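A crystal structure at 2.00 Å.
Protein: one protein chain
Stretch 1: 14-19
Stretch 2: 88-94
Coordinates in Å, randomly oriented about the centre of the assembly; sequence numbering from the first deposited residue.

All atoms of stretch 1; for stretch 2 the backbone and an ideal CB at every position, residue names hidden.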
# COMPACT_ATOMS: atom_id res chain seq x y z
N LEU A 14 -32.37 -3.82 8.44
CA LEU A 14 -31.25 -4.27 9.30
C LEU A 14 -31.61 -5.47 10.17
O LEU A 14 -32.79 -5.75 10.41
CB LEU A 14 -30.72 -3.11 10.21
CG LEU A 14 -30.24 -1.79 9.59
CD1 LEU A 14 -29.80 -0.79 10.73
CD2 LEU A 14 -29.09 -2.00 8.61
N ILE A 15 -30.57 -6.16 10.65
CA ILE A 15 -30.69 -7.20 11.64
C ILE A 15 -30.08 -6.66 12.93
O ILE A 15 -28.95 -6.14 12.93
CB ILE A 15 -29.94 -8.50 11.23
CG1 ILE A 15 -30.54 -9.09 9.93
CG2 ILE A 15 -29.93 -9.51 12.39
CD1 ILE A 15 -29.60 -10.13 9.25
N PHE A 16 -30.85 -6.73 14.00
CA PHE A 16 -30.37 -6.31 15.30
C PHE A 16 -30.18 -7.51 16.19
O PHE A 16 -31.05 -8.38 16.23
CB PHE A 16 -31.38 -5.38 15.95
CG PHE A 16 -31.73 -4.24 15.12
CD1 PHE A 16 -31.04 -3.05 15.25
CD2 PHE A 16 -32.77 -4.34 14.19
CE1 PHE A 16 -31.36 -1.98 14.46
CE2 PHE A 16 -33.11 -3.26 13.40
CZ PHE A 16 -32.40 -2.07 13.54
N GLN A 17 -29.03 -7.56 16.87
CA GLN A 17 -28.67 -8.67 17.74
C GLN A 17 -28.20 -8.06 19.02
O GLN A 17 -27.67 -6.95 19.03
CB GLN A 17 -27.58 -9.56 17.14
CG GLN A 17 -27.84 -9.88 15.65
CD GLN A 17 -26.95 -10.98 15.14
OE1 GLN A 17 -27.07 -11.44 13.98
NE2 GLN A 17 -26.05 -11.43 15.99
N GLY A 18 -28.48 -8.76 20.10
CA GLY A 18 -28.18 -8.32 21.44
C GLY A 18 -28.90 -7.02 21.77
O GLY A 18 -30.11 -6.87 21.53
N ASP A 19 -28.11 -6.07 22.28
CA ASP A 19 -28.63 -4.80 22.82
C ASP A 19 -28.80 -3.69 21.80
O ASP A 19 -29.07 -2.54 22.17
CB ASP A 19 -27.79 -4.40 24.05
CG ASP A 19 -27.97 -5.43 25.17
OD1 ASP A 19 -27.05 -6.17 25.54
OD2 ASP A 19 -29.10 -5.59 25.60
N UNK A 88 -18.09 -13.02 7.83
CA UNK A 88 -18.75 -14.03 7.05
C UNK A 88 -20.23 -13.93 7.25
O UNK A 88 -20.73 -13.86 8.38
CB UNK A 88 -18.25 -15.43 7.41
N UNK A 89 -20.95 -13.87 6.15
CA UNK A 89 -22.41 -13.91 6.28
C UNK A 89 -22.85 -15.18 7.06
O UNK A 89 -22.31 -16.27 6.88
CB UNK A 89 -23.06 -13.88 4.90
N UNK A 90 -23.81 -15.01 7.96
CA UNK A 90 -24.16 -16.05 8.91
C UNK A 90 -23.41 -15.90 10.24
O UNK A 90 -23.63 -16.72 11.12
CB UNK A 90 -23.87 -17.42 8.30
N UNK A 91 -22.51 -14.89 10.34
CA UNK A 91 -21.92 -14.31 11.61
C UNK A 91 -23.04 -14.33 12.70
O UNK A 91 -24.16 -13.93 12.42
CB UNK A 91 -21.41 -12.89 11.39
N UNK A 92 -22.77 -14.88 13.89
CA UNK A 92 -23.58 -14.51 15.07
C UNK A 92 -22.62 -13.81 16.00
O UNK A 92 -21.42 -13.80 15.73
CB UNK A 92 -24.24 -15.71 15.74
N UNK A 93 -23.14 -13.19 17.06
CA UNK A 93 -22.32 -12.58 18.07
C UNK A 93 -21.43 -13.69 18.60
O UNK A 93 -21.93 -14.71 19.05
CB UNK A 93 -23.15 -11.92 19.17
N UNK A 94 -20.11 -13.53 18.50
CA UNK A 94 -19.28 -14.69 18.90
C UNK A 94 -19.29 -14.97 20.40
O UNK A 94 -19.50 -14.03 21.25
CB UNK A 94 -17.83 -14.47 18.45

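Stretch 1 forms a strand from Leu-14 to Gly-18 and presents Ile-15 and Gln-17 to the second stretch, which runs in roughly the same direction (19° apart). The contact is small, burying 227 Å² in all.

Position 88 lies beyond the reach of the strand. It is the first residue of a type II turn whose middle positions are 89 and 90; its phi of -47° would suit a proline, among others. The residue is Pro-88.

At position 89 CA-to-CB points sideways, and nothing of stretch 1 lies within 5.5 Å of the ideal CB. A short side chain would leave the gap open; to cross it to the apolar end of Ile-15, a large aromatic suits best, and a long flexible side chain such as arginine might come near. The deposited residue is Trp-89. With chi1 in t, its ring extends to the strand and CH2 comes 3.8 Å from Ile-15 CD1, an apolar contact made by the far end of the indole.

Position 90 points away from the strand. Its phi of 93° and psi of -3° would jam a CB against the preceding carbonyl oxygen, which calls for glycine, and Gly-90 is found.

Position 91 again points sideways, with no atom of stretch 1 near its ideal CB, and many small or medium residues would do. It is Thr-91, whose side chain makes no contact with the strand; its backbone comes closer, with O 4.1 Å from Gln-17 OE1.

The CB of position 92 also points sideways, but its ideal position is 4.7 Å from Gln-17 NE2. Because the amide offers both a donor and an acceptor, a polar side chain of either charge, or an uncharged one, could be accommodated, provided it is long enough to turn back. The residue is Glu-92. Chi1 and chi2 both in m bring its carboxylate to the glutamine, with OE2 3.3 Å from Gln-17 NE2; whether this is a hydrogen bond remains open.

Position 93 points toward the strand, its ideal CB 4.3 Å from Gln-17 NE2, and the unsubstituted backbone of Gly-18 lies beyond. A medium-sized apolar side chain such as leucine, isoleucine or methionine could cover this surface. Ile-93 does so: CG1 lies 3.5 Å from Gln-17 NE2, and CD1 reaches to 3.9 Å from Gly-18 N. An ideal CB on Gly-18 would be only 3.3 Å from Ile-93 CD1, a tight fit.

Position 94 is out of reach; its phi of -70° admits proline among others, and Pro-94 is present.

Stretch 2 (88-94) PWGTEIP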
# COMPACT_ATOMS: atom_id res chain seq x y z
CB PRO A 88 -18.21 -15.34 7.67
CG PRO A 88 -16.81 -14.98 7.96
CD PRO A 88 -17.00 -13.62 8.62
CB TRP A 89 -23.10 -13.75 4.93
CG TRP A 89 -24.57 -13.72 5.11
CD1 TRP A 89 -25.45 -14.77 4.98
CD2 TRP A 89 -25.36 -12.58 5.54
NE1 TRP A 89 -26.73 -14.35 5.26
CE2 TRP A 89 -26.71 -13.01 5.60
CE3 TRP A 89 -25.05 -11.25 5.88
CZ2 TRP A 89 -27.75 -12.14 5.97
CZ3 TRP A 89 -26.09 -10.39 6.23
CH2 TRP A 89 -27.42 -10.83 6.24
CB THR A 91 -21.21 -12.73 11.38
OG1 THR A 91 -21.46 -11.78 12.45
CG2 THR A 91 -21.65 -11.97 10.13
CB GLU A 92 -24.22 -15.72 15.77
CG GLU A 92 -25.30 -16.48 14.97
CD GLU A 92 -26.46 -15.62 14.56
OE1 GLU A 92 -27.23 -16.08 13.68
OE2 GLU A 92 -26.63 -14.50 15.08
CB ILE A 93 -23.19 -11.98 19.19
CG1 ILE A 93 -23.94 -10.73 18.65
CG2 ILE A 93 -22.38 -11.73 20.51
CD1 ILE A 93 -24.90 -10.11 19.64
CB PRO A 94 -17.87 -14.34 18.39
CG PRO A 94 -18.10 -13.11 17.45
CD PRO A 94 -19.27 -12.40 18.03
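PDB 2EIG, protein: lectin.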